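Local structure of conserved hypothetical protein (Bacteroides thetaiotaomicron, 2FB6) at residues D8-W14 and W39-I45; I64-L68 and N92-T96; I44-G48 and M100-L104. The protein is of unknown function, but folds as a compact three-layer alpha/beta domain around a five-stranded parallel sheet. The contacts are given in a common frame with arbitrary orientation. Numbering follows the deposited sequence.

Contact 1: residues D8-W14 and W39-I45; sequences DKLTILW and WKHINII
Two extended strands, 9-14 and 41-45, run parallel at 14°, their axes 4.7 Å apart. Lys9 pairs with His41, and the register continues step for step to Leu13 with Ile45. Backbone hydrogen bonds alternate across the gap: His41 N to Asp8 O (3.0 Å), Leu10 N to His41 O (2.9 Å), Asn43 N to Leu10 O (3.0 Å), Ile12 N to Asn43 O (2.9 Å), Ile45 N to Ile12 O and Trp14 N to Ile45 O (both 2.8 Å). Leu10, Ile12, Ile42 and Ile44 project from one face of the sheet. There the indole of Trp39 (chi1 m, chi2 103°) swings over from the loop and lies across Leu10, whose CB sits 3.8 Å from the centroid of the five-membered ring in a CH-pi contact. These are the two neighbouring strands of a beta-alpha-beta unit, and the connecting helix 19-36 packs on Trp39, Ile42 and Trp14. At the far end Trp14 (chi1 t) brings the edge of its ring against Ile44, CE3 to CG2 3.6 Å. The other face carries Lys9, Thr11, Leu13, His41, Asn43 and Ile45. Ile45 fits between Thr11 and Leu13: its CD1 is 3.8 Å from Thr11 CG2, and its CG2 is 3.8 Å from Leu13 CD1. Extended Lys9 (all chi t) passes Asn43, CE to CB 3.9 Å, on its way to a salt bridge with Glu112.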
ATOM      1  N   ASP A   8     -13.926   8.296  -5.450  1.00 17.31           N
ATOM      2  CA  ASP A   8     -12.636   8.616  -6.069  1.00 15.91           C
ATOM      3  C   ASP A   8     -11.385   8.002  -5.436  1.00 14.23           C
ATOM      4  O   ASP A   8     -10.280   8.273  -5.894  1.00 14.07           O
ATOM      5  CB  ASP A   8     -12.464  10.135  -6.154  1.00 16.57           C
ATOM      6  CG  ASP A   8     -13.358  10.762  -7.211  1.00 19.12           C
ATOM      7  OD1 ASP A   8     -13.474  10.206  -8.321  1.00 21.20           O
ATOM      8  OD2 ASP A   8     -13.960  11.810  -6.908  1.00 22.07           O
ATOM      9  N   LYS A   9     -11.570   7.198  -4.391  1.00 12.95           N
ATOM     10  CA  LYS A   9     -10.446   6.565  -3.681  1.00 12.07           C
ATOM     11  C   LYS A   9     -10.528   5.053  -3.692  1.00 11.57           C
ATOM     12  O   LYS A   9     -11.580   4.465  -3.400  1.00 12.47           O
ATOM     13  CB  LYS A   9     -10.358   7.054  -2.217  1.00 12.44           C
ATOM     14  CG  LYS A   9      -9.149   6.499  -1.446  1.00 12.90           C
ATOM     15  CD  LYS A   9      -9.121   6.952  -0.003  1.00 12.53           C
ATOM     16  CE  LYS A   9      -7.888   6.461   0.717  1.00 13.68           C
ATOM     17  NZ  LYS A   9      -8.021   6.698   2.187  1.00 12.90           N
ATOM     18  N   LEU A  10      -9.393   4.430  -3.991  1.00 11.30           N
ATOM     19  CA  LEU A  10      -9.254   2.979  -3.816  1.00 12.24           C
ATOM     20  C   LEU A  10      -8.209   2.693  -2.754  1.00 11.41           C
ATOM     21  O   LEU A  10      -7.142   3.294  -2.763  1.00 11.19           O
ATOM     22  CB  LEU A  10      -8.792   2.326  -5.125  1.00 12.20           C
ATOM     23  CG  LEU A  10      -8.546   0.806  -5.086  1.00 13.98           C
ATOM     24  CD1 LEU A  10      -9.828   0.043  -4.741  1.00 15.52           C
ATOM     25  CD2 LEU A  10      -7.928   0.347  -6.405  1.00 15.68           C
ATOM     26  N   THR A  11      -8.510   1.756  -1.858  1.00 11.58           N
ATOM     27  CA  THR A  11      -7.543   1.266  -0.879  1.00 11.59           C
ATOM     28  C   THR A  11      -7.223  -0.191  -1.184  1.00 11.23           C
ATOM     29  O   THR A  11      -8.112  -0.991  -1.498  1.00 12.79           O
ATOM     30  CB  THR A  11      -8.087   1.440   0.526  1.00 12.32           C
ATOM     31  OG1 THR A  11      -8.133   2.847   0.784  1.00 14.16           O
ATOM     32  CG2 THR A  11      -7.185   0.781   1.573  1.00 13.22           C
ATOM     33  N   ILE A  12      -5.936  -0.523  -1.135  1.00 11.10           N
ATOM     34  CA  ILE A  12      -5.544  -1.908  -1.272  1.00 11.71           C
ATOM     35  C   ILE A  12      -4.885  -2.322   0.031  1.00 11.25           C
ATOM     36  O   ILE A  12      -3.910  -1.700   0.442  1.00 11.93           O
ATOM     37  CB  ILE A  12      -4.562  -2.111  -2.449  1.00 11.86           C
ATOM     38  CG1 ILE A  12      -5.237  -1.715  -3.776  1.00 12.43           C
ATOM     39  CG2 ILE A  12      -4.074  -3.581  -2.500  1.00 12.54           C
ATOM     40  CD1 ILE A  12      -4.282  -1.596  -4.957  1.00 14.30           C
ATOM     41  N   LEU A  13      -5.431  -3.354   0.678  1.00 10.32           N
ATOM     42  CA  LEU A  13      -4.760  -3.970   1.812  1.00 11.00           C
ATOM     43  C   LEU A  13      -3.856  -5.070   1.258  1.00 11.19           C
ATOM     44  O   LEU A  13      -4.327  -6.123   0.815  1.00 11.99           O
ATOM     45  CB  LEU A  13      -5.792  -4.537   2.780  1.00 11.04           C
ATOM     46  CG  LEU A  13      -5.274  -5.291   4.011  1.00 11.37           C
ATOM     47  CD1 LEU A  13      -4.362  -4.431   4.888  1.00 12.97           C
ATOM     48  CD2 LEU A  13      -6.446  -5.818   4.813  1.00 12.30           C
ATOM     49  N   TRP A  14      -2.558  -4.799   1.241  1.00 11.34           N
ATOM     50  CA  TRP A  14      -1.590  -5.693   0.635  1.00 11.54           C
ATOM     51  C   TRP A  14      -0.971  -6.561   1.733  1.00 11.64           C
ATOM     52  O   TRP A  14      -0.140  -6.095   2.517  1.00 11.23           O
ATOM     53  CB  TRP A  14      -0.540  -4.839  -0.087  1.00 11.80           C
ATOM     54  CG  TRP A  14       0.637  -5.564  -0.637  1.00 12.05           C
ATOM     55  CD1 TRP A  14       0.844  -6.920  -0.675  1.00 11.91           C
ATOM     56  CD2 TRP A  14       1.767  -4.966  -1.268  1.00 11.91           C
ATOM     57  NE1 TRP A  14       2.069  -7.190  -1.259  1.00 11.30           N
ATOM     58  CE2 TRP A  14       2.649  -6.009  -1.641  1.00 12.15           C
ATOM     59  CE3 TRP A  14       2.122  -3.642  -1.564  1.00 13.67           C
ATOM     60  CZ2 TRP A  14       3.869  -5.767  -2.280  1.00 12.72           C
ATOM     61  CZ3 TRP A  14       3.356  -3.394  -2.190  1.00 12.87           C
ATOM     62  CH2 TRP A  14       4.209  -4.455  -2.541  1.00 13.22           C
ATOM     63  N   TRP A  39      -8.546   6.111 -10.804  1.00 12.39           N
ATOM     64  CA  TRP A  39      -8.765   6.450  -9.412  1.00 12.30           C
ATOM     65  C   TRP A  39      -7.972   7.704  -9.113  1.00 12.41           C
ATOM     66  O   TRP A  39      -6.774   7.743  -9.392  1.00 13.85           O
ATOM     67  CB  TRP A  39      -8.288   5.328  -8.490  1.00 12.10           C
ATOM     68  CG  TRP A  39      -9.126   4.113  -8.596  1.00 11.59           C
ATOM     69  CD1 TRP A  39      -8.825   2.946  -9.254  1.00 11.74           C
ATOM     70  CD2 TRP A  39     -10.428   3.936  -8.036  1.00 10.29           C
ATOM     71  NE1 TRP A  39      -9.867   2.062  -9.131  1.00 12.29           N
ATOM     72  CE2 TRP A  39     -10.864   2.642  -8.388  1.00 11.86           C
ATOM     73  CE3 TRP A  39     -11.277   4.755  -7.265  1.00 11.80           C
ATOM     74  CZ2 TRP A  39     -12.108   2.146  -8.011  1.00 12.56           C
ATOM     75  CZ3 TRP A  39     -12.505   4.252  -6.876  1.00 12.39           C
ATOM     76  CH2 TRP A  39     -12.910   2.954  -7.246  1.00 12.37           C
ATOM     77  N   LYS A  40      -8.616   8.728  -8.548  1.00 12.44           N
ATOM     78  CA  LYS A  40      -7.888   9.953  -8.220  1.00 12.81           C
ATOM     79  C   LYS A  40      -6.943   9.741  -7.038  1.00 13.11           C
ATOM     80  O   LYS A  40      -5.885  10.364  -6.963  1.00 13.90           O
ATOM     81  CB  LYS A  40      -8.853  11.108  -7.958  1.00 12.85           C
ATOM     82  CG  LYS A  40      -9.649  11.485  -9.187  1.00 14.48           C
ATOM     83  CD  LYS A  40     -10.565  12.684  -8.914  1.00 17.13           C
ATOM     84  CE  LYS A  40     -11.466  12.970 -10.116  1.00 21.15           C
ATOM     85  NZ  LYS A  40     -10.649  13.306 -11.304  1.00 23.75           N
ATOM     86  N   HIS A  41      -7.328   8.844  -6.132  1.00 13.24           N
ATOM     87  CA  HIS A  41      -6.542   8.572  -4.917  1.00 12.69           C
ATOM     88  C   HIS A  41      -6.396   7.084  -4.769  1.00 12.45           C
ATOM     89  O   HIS A  41      -7.380   6.377  -4.882  1.00 12.49           O
ATOM     90  CB  HIS A  41      -7.265   9.136  -3.682  1.00 14.31           C
ATOM     91  CG  HIS A  41      -7.596  10.588  -3.818  1.00 16.55           C
ATOM     92  ND1 HIS A  41      -8.851  11.036  -4.167  1.00 19.64           N
ATOM     93  CD2 HIS A  41      -6.819  11.689  -3.712  1.00 20.02           C
ATOM     94  CE1 HIS A  41      -8.838  12.356  -4.255  1.00 19.79           C
ATOM     95  NE2 HIS A  41      -7.618  12.775  -3.981  1.00 21.43           N
ATOM     96  N   ILE A  42      -5.171   6.628  -4.500  1.00 11.33           N
ATOM     97  CA  ILE A  42      -4.939   5.212  -4.221  1.00 12.21           C
ATOM     98  C   ILE A  42      -4.020   5.118  -3.021  1.00 11.57           C
ATOM     99  O   ILE A  42      -2.939   5.722  -2.998  1.00 12.07           O
ATOM    100  CB  ILE A  42      -4.290   4.457  -5.399  1.00 12.17           C
ATOM    101  CG1 ILE A  42      -5.135   4.599  -6.687  1.00 12.98           C
ATOM    102  CG2 ILE A  42      -4.059   2.985  -5.013  1.00 13.16           C
ATOM    103  CD1 ILE A  42      -4.568   3.886  -7.881  1.00 14.27           C
ATOM    104  N   ASN A  43      -4.494   4.409  -2.005  1.00 10.91           N
ATOM    105  CA  ASN A  43      -3.721   4.156  -0.799  0.50 11.07           C
ATOM    106  C   ASN A  43      -3.449   2.662  -0.664  1.00 11.24           C
ATOM    107  O   ASN A  43      -4.373   1.856  -0.791  1.00 11.97           O
ATOM    108  CB  ASN A  43      -4.502   4.630   0.433  0.50 11.46           C
ATOM    109  CG  ASN A  43      -3.747   4.389   1.731  0.50 11.40           C
ATOM    110  OD1 ASN A  43      -4.242   3.711   2.640  0.50 13.08           O
ATOM    111  ND2 ASN A  43      -2.549   4.950   1.830  0.50 11.33           N
ATOM    112  N   ILE A  44      -2.196   2.308  -0.387  1.00 10.78           N
ATOM    113  CA  ILE A  44      -1.827   0.906  -0.221  1.00 11.54           C
ATOM    114  C   ILE A  44      -1.344   0.707   1.203  1.00 10.48           C
ATOM    115  O   ILE A  44      -0.511   1.469   1.679  1.00 10.47           O
ATOM    116  CB  ILE A  44      -0.730   0.474  -1.232  1.00 11.33           C
ATOM    117  CG1 ILE A  44      -1.239   0.669  -2.686  1.00 13.15           C
ATOM    118  CG2 ILE A  44      -0.314  -0.998  -0.950  1.00 13.63           C
ATOM    119  CD1 ILE A  44      -0.250   0.328  -3.751  1.00 14.57           C
ATOM    120  N   ILE A  45      -1.898  -0.302   1.870  1.00 10.20           N
ATOM    121  CA  ILE A  45      -1.526  -0.637   3.247  1.00 10.26           C
ATOM    122  C   ILE A  45      -0.685  -1.915   3.213  1.00 11.00           C
ATOM    123  O   ILE A  45      -1.155  -2.955   2.771  1.00 11.61           O
ATOM    124  CB  ILE A  45      -2.769  -0.896   4.125  1.00 10.79           C
ATOM    125  CG1 ILE A  45      -3.746   0.291   4.084  1.00 10.96           C
ATOM    126  CG2 ILE A  45      -2.326  -1.236   5.553  1.00 11.51           C
ATOM    127  CD1 ILE A  45      -5.126  -0.092   4.607  1.00 13.56           C
TER
HETATM  128  O   HOH W   1     -11.511   8.510  -9.348  1.00 16.26           O

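Contact 2: residues I64-L68 and N92-T96; sequences ILEML and NLGIT
Residues 64-68 form one turn of the longer helix 58-70, with Leu68 N bonded to Ile64 O at 2.9 Å. Facing it, 92-96 is irregular: the chain leaves helix 87-92 through a Schellman motif at Gly94 (phi 95°, psi 11°), then becomes extended at Ile95 (-84°, 139°) and enters strand 96-98 at Thr96. The backbones stay well apart, with Leu65 CA 7.0 Å from Leu93 CA and Leu68 CA 7.5 Å from Gly94 CA, so side chains bridge the gap.

The helix contributes Ile64, Leu65 and Leu68, spaced i, i+1 and i+4 on the side turned to the loop. Ile64 (m, m) puts CG2 3.8 Å from Ile95 CD1 and 4.3 Å from Leu93 CB. Leu65 (m, t) approaches from beside it, CD2 lying 4.4 Å from Leu93 CD2 and 3.4 Å from Leu93 O. Leu68 (m, t) points straight at the turn: its CD1 is 3.2 Å from Leu93 O, 3.7 Å from Gly94 O and 4.4 Å from Ile95 CG1. At the backbone angles of Gly94 a CB would jam against Leu93 O, which by itself calls for glycine; it would also lie only 3.3 Å from Leu68 CD1. Ile64, Leu93 and Ile95 all touch Val54 of helix 49-56, while Ile64, Leu68 and Ile95 meet Ile74 of strand 73-77, which places the contact between two helices and the sheet. Its chemistry is plain apolar packing: methyl groups rest on one another and on the carbonyls of the turn, so these two segments meet by shape fit and burial, not by directional bonds.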
ATOM      1  N   ILE A  64       7.801  -0.229  -5.618  1.00 14.44           N
ATOM      2  CA  ILE A  64       7.382   0.683  -4.549  1.00 13.73           C
ATOM      3  C   ILE A  64       7.745   2.118  -4.918  1.00 13.78           C
ATOM      4  O   ILE A  64       6.927   3.031  -4.781  1.00 13.68           O
ATOM      5  CB  ILE A  64       8.073   0.319  -3.207  1.00 13.50           C
ATOM      6  CG1 ILE A  64       7.546  -1.017  -2.652  1.00 15.29           C
ATOM      7  CG2 ILE A  64       7.963   1.463  -2.158  1.00 13.15           C
ATOM      8  CD1 ILE A  64       6.079  -0.998  -2.206  1.00 16.11           C
ATOM      9  N   LEU A  65       8.984   2.305  -5.382  1.00 13.78           N
ATOM     10  CA  LEU A  65       9.459   3.637  -5.736  0.70 13.84           C
ATOM     11  C   LEU A  65       8.672   4.237  -6.901  1.00 14.00           C
ATOM     12  O   LEU A  65       8.322   5.425  -6.870  1.00 14.22           O
ATOM     13  CB  LEU A  65      10.964   3.619  -6.016  0.70 14.42           C
ATOM     14  CG  LEU A  65      11.818   3.155  -4.825  0.70 15.51           C
ATOM     15  CD1 LEU A  65      13.288   3.060  -5.239  0.70 15.43           C
ATOM     16  CD2 LEU A  65      11.650   4.033  -3.574  0.70 16.80           C
ATOM     17  N   GLU A  66       8.362   3.418  -7.907  1.00 13.99           N
ATOM     18  CA  GLU A  66       7.564   3.897  -9.038  0.60 14.55           C
ATOM     19  C   GLU A  66       6.167   4.267  -8.576  1.00 13.96           C
ATOM     20  O   GLU A  66       5.615   5.287  -9.009  1.00 13.95           O
ATOM     21  CB  GLU A  66       7.489   2.878 -10.184  0.60 14.64           C
ATOM     22  CG  GLU A  66       6.879   3.466 -11.478  0.60 15.64           C
ATOM     23  CD  GLU A  66       6.681   2.444 -12.588  0.60 15.98           C
ATOM     24  OE1 GLU A  66       7.205   1.320 -12.464  0.60 18.57           O
ATOM     25  OE2 GLU A  66       5.981   2.756 -13.587  0.60 18.04           O
HETATM   26  N   MSE A  67       5.589   3.449  -7.698  1.00 13.96           N
HETATM   27  CA  MSE A  67       4.250   3.761  -7.209  1.00 14.22           C
HETATM   28  C   MSE A  67       4.257   5.072  -6.432  1.00 13.40           C
HETATM   29  O   MSE A  67       3.398   5.929  -6.648  1.00 13.61           O
HETATM   30  CB  MSE A  67       3.681   2.600  -6.386  1.00 14.12           C
HETATM   31  CG  MSE A  67       3.254   1.448  -7.280  1.00 15.60           C
HETATM   32 SE   MSE A  67       2.280   0.070  -6.348  0.70 19.48          SE
HETATM   33  CE  MSE A  67       3.646  -0.473  -5.591  1.00 12.64           C
ATOM     34  N   LEU A  68       5.241   5.246  -5.554  1.00 13.88           N
ATOM     35  CA  LEU A  68       5.313   6.502  -4.798  1.00 13.91           C
ATOM     36  C   LEU A  68       5.490   7.716  -5.706  1.00 14.29           C
ATOM     37  O   LEU A  68       4.879   8.759  -5.462  1.00 14.45           O
ATOM     38  CB  LEU A  68       6.408   6.463  -3.725  1.00 13.34           C
ATOM     39  CG  LEU A  68       6.118   5.533  -2.537  1.00 14.64           C
ATOM     40  CD1 LEU A  68       7.375   5.272  -1.699  1.00 15.44           C
ATOM     41  CD2 LEU A  68       5.014   6.094  -1.629  1.00 14.36           C
ATOM     42  N   ASN A  92      12.902   4.346   4.854  1.00 16.89           N
ATOM     43  CA  ASN A  92      13.885   4.808   3.866  0.60 17.35           C
ATOM     44  C   ASN A  92      13.404   4.697   2.422  1.00 17.09           C
ATOM     45  O   ASN A  92      13.921   5.388   1.538  1.00 18.18           O
ATOM     46  CB  ASN A  92      15.219   4.066   4.013  0.60 17.47           C
ATOM     47  CG  ASN A  92      15.992   4.470   5.263  0.60 19.02           C
ATOM     48  OD1 ASN A  92      15.675   5.463   5.919  0.60 20.52           O
ATOM     49  ND2 ASN A  92      17.006   3.677   5.605  0.60 20.19           N
ATOM     50  N   LEU A  93      12.425   3.815   2.180  1.00 16.05           N
ATOM     51  CA  LEU A  93      11.823   3.683   0.845  1.00 15.45           C
ATOM     52  C   LEU A  93      10.802   4.777   0.580  1.00 15.49           C
ATOM     53  O   LEU A  93      10.316   4.918  -0.545  1.00 16.79           O
ATOM     54  CB  LEU A  93      11.142   2.320   0.666  1.00 15.44           C
ATOM     55  CG  LEU A  93      12.055   1.100   0.652  1.00 15.87           C
ATOM     56  CD1 LEU A  93      11.234  -0.158   0.772  1.00 16.60           C
ATOM     57  CD2 LEU A  93      12.919   1.090  -0.629  1.00 17.39           C
ATOM     58  N   GLY A  94      10.460   5.539   1.616  1.00 15.26           N
ATOM     59  CA  GLY A  94       9.469   6.588   1.485  1.00 14.86           C
ATOM     60  C   GLY A  94       8.060   6.169   1.874  1.00 14.41           C
ATOM     61  O   GLY A  94       7.088   6.899   1.634  1.00 14.47           O
ATOM     62  N   ILE A  95       7.954   4.988   2.483  1.00 14.19           N
ATOM     63  CA  ILE A  95       6.683   4.468   2.998  1.00 13.01           C
ATOM     64  C   ILE A  95       6.426   5.054   4.389  1.00 13.49           C
ATOM     65  O   ILE A  95       7.357   5.165   5.210  1.00 13.52           O
ATOM     66  CB  ILE A  95       6.726   2.920   3.032  1.00 13.19           C
ATOM     67  CG1 ILE A  95       6.829   2.356   1.612  1.00 13.24           C
ATOM     68  CG2 ILE A  95       5.521   2.337   3.745  1.00 13.24           C
ATOM     69  CD1 ILE A  95       7.329   0.911   1.562  1.00 13.71           C
ATOM     70  N   THR A  96       5.169   5.416   4.646  1.00 12.87           N
ATOM     71  CA  THR A  96       4.766   5.928   5.959  1.00 13.59           C
ATOM     72  C   THR A  96       4.616   4.760   6.914  1.00 13.01           C
ATOM     73  O   THR A  96       3.851   3.841   6.660  1.00 15.02           O
ATOM     74  CB  THR A  96       3.430   6.710   5.887  1.00 13.95           C
ATOM     75  OG1 THR A  96       3.609   7.854   5.050  1.00 17.05           O
ATOM     76  CG2 THR A  96       2.970   7.160   7.297  1.00 15.00           C
TER

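Contact 3: residues I44-G48 and M100-L104; sequences IILWG and MGIPL
Trp47, just past the end of strand 41-46, lays its six-membered ring obliquely against the start of helix 101-109: CZ3 is 3.6 Å from both Met100 CB and Leu104 CD2, and CH2 is 4.3 Å from Gly101 N. Its rotamer (chi1 -166°, chi2 -18°) carries the indole out from the strand toward the helix. Ile45, two residues earlier and also pointing toward the helix, adds a second point of contact. In its m, t rotamer it sets CG2 3.6 Å from Met100 CE and CD1 4.2 Å from Leu104 CD1. Met100, a selenomethionine, folds back as m, m, m, so that its CB meets the indole while its CE meets Ile45. Leu104 (t, p) lies one turn further on, its N bonded to Met100 O at 3.0 Å, and spreads its two methyls between Trp47 and Ile45. The CA atoms of Ile45 and Met100, the nearest pair, are 8.5 Å apart, so side chains fill the space where helix 101-109 packs on the sheet of this alpha/beta fold. Tyr107 of the same helix also touches Ile45 and Met100, and Trp47 reaches Cys77 on the neighbouring strand 73-77. With no polar bond linking the two segments, hydrophobic burial and close shape fit account for the contact.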
ATOM      1  N   ILE A  44      -2.196   2.308  -0.387  1.00 10.78           N
ATOM      2  CA  ILE A  44      -1.827   0.906  -0.221  1.00 11.54           C
ATOM      3  C   ILE A  44      -1.344   0.707   1.203  1.00 10.48           C
ATOM      4  O   ILE A  44      -0.511   1.469   1.679  1.00 10.47           O
ATOM      5  CB  ILE A  44      -0.730   0.474  -1.232  1.00 11.33           C
ATOM      6  CG1 ILE A  44      -1.239   0.669  -2.686  1.00 13.15           C
ATOM      7  CG2 ILE A  44      -0.314  -0.998  -0.950  1.00 13.63           C
ATOM      8  CD1 ILE A  44      -0.250   0.328  -3.751  1.00 14.57           C
ATOM      9  N   ILE A  45      -1.898  -0.302   1.870  1.00 10.20           N
ATOM     10  CA  ILE A  45      -1.526  -0.637   3.247  1.00 10.26           C
ATOM     11  C   ILE A  45      -0.685  -1.915   3.213  1.00 11.00           C
ATOM     12  O   ILE A  45      -1.155  -2.955   2.771  1.00 11.61           O
ATOM     13  CB  ILE A  45      -2.769  -0.896   4.125  1.00 10.79           C
ATOM     14  CG1 ILE A  45      -3.746   0.291   4.084  1.00 10.96           C
ATOM     15  CG2 ILE A  45      -2.326  -1.236   5.553  1.00 11.51           C
ATOM     16  CD1 ILE A  45      -5.126  -0.092   4.607  1.00 13.56           C
ATOM     17  N   LEU A  46       0.557  -1.810   3.673  1.00 10.85           N
ATOM     18  CA  LEU A  46       1.443  -2.965   3.789  0.50 11.54           C
ATOM     19  C   LEU A  46       1.300  -3.575   5.171  1.00 11.54           C
ATOM     20  O   LEU A  46       1.659  -2.954   6.167  1.00 12.00           O
ATOM     21  CB  LEU A  46       2.893  -2.538   3.587  0.50 11.84           C
ATOM     22  CG  LEU A  46       3.325  -2.264   2.157  0.50 11.60           C
ATOM     23  CD1 LEU A  46       4.714  -1.675   2.131  0.50 11.33           C
ATOM     24  CD2 LEU A  46       3.298  -3.561   1.382  0.50 13.26           C
ATOM     25  N   TRP A  47       0.783  -4.799   5.250  1.00 12.21           N
ATOM     26  CA  TRP A  47       0.508  -5.383   6.558  1.00 12.73           C
ATOM     27  C   TRP A  47       0.460  -6.890   6.397  1.00 13.58           C
ATOM     28  O   TRP A  47      -0.400  -7.399   5.687  1.00 14.55           O
ATOM     29  CB  TRP A  47      -0.850  -4.860   7.049  1.00 13.07           C
ATOM     30  CG  TRP A  47      -1.153  -5.099   8.499  1.00 13.05           C
ATOM     31  CD1 TRP A  47      -0.553  -5.991   9.341  1.00 13.70           C
ATOM     32  CD2 TRP A  47      -2.172  -4.453   9.256  1.00 12.73           C
ATOM     33  NE1 TRP A  47      -1.135  -5.931  10.587  1.00 13.67           N
ATOM     34  CE2 TRP A  47      -2.124  -4.982  10.561  1.00 13.00           C
ATOM     35  CE3 TRP A  47      -3.110  -3.449   8.966  1.00 12.62           C
ATOM     36  CZ2 TRP A  47      -2.999  -4.564  11.573  1.00 12.83           C
ATOM     37  CZ3 TRP A  47      -3.972  -3.028   9.981  1.00 12.78           C
ATOM     38  CH2 TRP A  47      -3.905  -3.576  11.255  1.00 13.59           C
ATOM     39  N   GLY A  48       1.360  -7.597   7.082  1.00 13.33           N
ATOM     40  CA  GLY A  48       1.438  -9.065   6.966  1.00 13.92           C
ATOM     41  C   GLY A  48       2.701  -9.509   6.262  1.00 13.48           C
ATOM     42  O   GLY A  48       3.724  -8.843   6.361  1.00 13.72           O
HETATM   43  N   MSE A 100      -1.434   0.957  12.644  1.00 12.28           N
HETATM   44  CA  MSE A 100      -2.447   0.866  11.584  1.00 12.40           C
HETATM   45  C   MSE A 100      -3.843   0.462  12.038  1.00 12.22           C
HETATM   46  O   MSE A 100      -4.761   0.418  11.217  1.00 13.03           O
HETATM   47  CB  MSE A 100      -1.972  -0.101  10.483  1.00 12.90           C
HETATM   48  CG  MSE A 100      -1.051   0.518   9.470  1.00 15.93           C
HETATM   49 SE   MSE A 100      -1.888   2.005   8.527  0.70 14.92          SE
HETATM   50  CE  MSE A 100      -3.517   1.231   7.898  1.00 17.97           C
ATOM     51  N   GLY A 101      -4.016   0.182  13.328  1.00 12.31           N
ATOM     52  CA  GLY A 101      -5.310  -0.301  13.814  1.00 12.58           C
ATOM     53  C   GLY A 101      -6.440   0.695  13.645  1.00 13.19           C
ATOM     54  O   GLY A 101      -7.522   0.366  13.113  1.00 13.37           O
ATOM     55  N   ILE A 102      -6.188   1.929  14.078  1.00 13.31           N
ATOM     56  CA  ILE A 102      -7.197   2.980  13.942  1.00 14.02           C
ATOM     57  C   ILE A 102      -7.447   3.326  12.470  1.00 13.35           C
ATOM     58  O   ILE A 102      -8.596   3.361  12.051  1.00 13.33           O
ATOM     59  CB  ILE A 102      -6.829   4.238  14.792  1.00 14.85           C
ATOM     60  CG1 ILE A 102      -6.886   3.903  16.278  1.00 17.62           C
ATOM     61  CG2 ILE A 102      -7.741   5.435  14.450  1.00 16.30           C
ATOM     62  CD1 ILE A 102      -8.210   3.378  16.725  1.00 19.64           C
ATOM     63  N   PRO A 103      -6.384   3.603  11.693  1.00 13.36           N
ATOM     64  CA  PRO A 103      -6.627   3.868  10.275  1.00 12.98           C
ATOM     65  C   PRO A 103      -7.447   2.793   9.554  1.00 12.35           C
ATOM     66  O   PRO A 103      -8.410   3.129   8.847  1.00 12.04           O
ATOM     67  CB  PRO A 103      -5.211   4.004   9.698  1.00 13.20           C
ATOM     68  CG  PRO A 103      -4.409   4.535  10.848  1.00 14.35           C
ATOM     69  CD  PRO A 103      -4.964   3.824  12.053  1.00 13.81           C
ATOM     70  N   LEU A 104      -7.088   1.518   9.701  1.00 12.47           N
ATOM     71  CA  LEU A 104      -7.851   0.483   9.000  1.00 11.71           C
ATOM     72  C   LEU A 104      -9.303   0.474   9.445  1.00 12.10           C
ATOM     73  O   LEU A 104     -10.213   0.348   8.621  1.00 12.14           O
ATOM     74  CB  LEU A 104      -7.225  -0.897   9.166  1.00 11.70           C
ATOM     75  CG  LEU A 104      -7.983  -2.031   8.459  1.00 11.06           C
ATOM     76  CD1 LEU A 104      -8.194  -1.800   6.940  1.00 12.90           C
ATOM     77  CD2 LEU A 104      -7.266  -3.344   8.681  1.00 11.71           C
TER

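How the contacts relate
Along the chain contact 1 comes before contact 2, and contact 2 is nested inside the loop closed by contact 3. Strand 41-46 is the common thread: contacts 1 and 3 share Ile44 and Ile45, their centres about 12 Å apart. Contact 2 lies about 14 Å from contact 1 and 15 Å from contact 3, centre to centre, and packs onto the face bearing Ile44, where Met67 SE is 3.6 Å from Ile44 CD1 and Ile64 CD1 3.6 Å from Trp14 CZ3. Contact 3 covers the opposite face, through Ile45. Sheet pairing in the middle is thus flanked by helix packing on both sides, so the sheet of this single-domain protein has an apolar layer on each face, as in a three-layer alpha/beta sandwich.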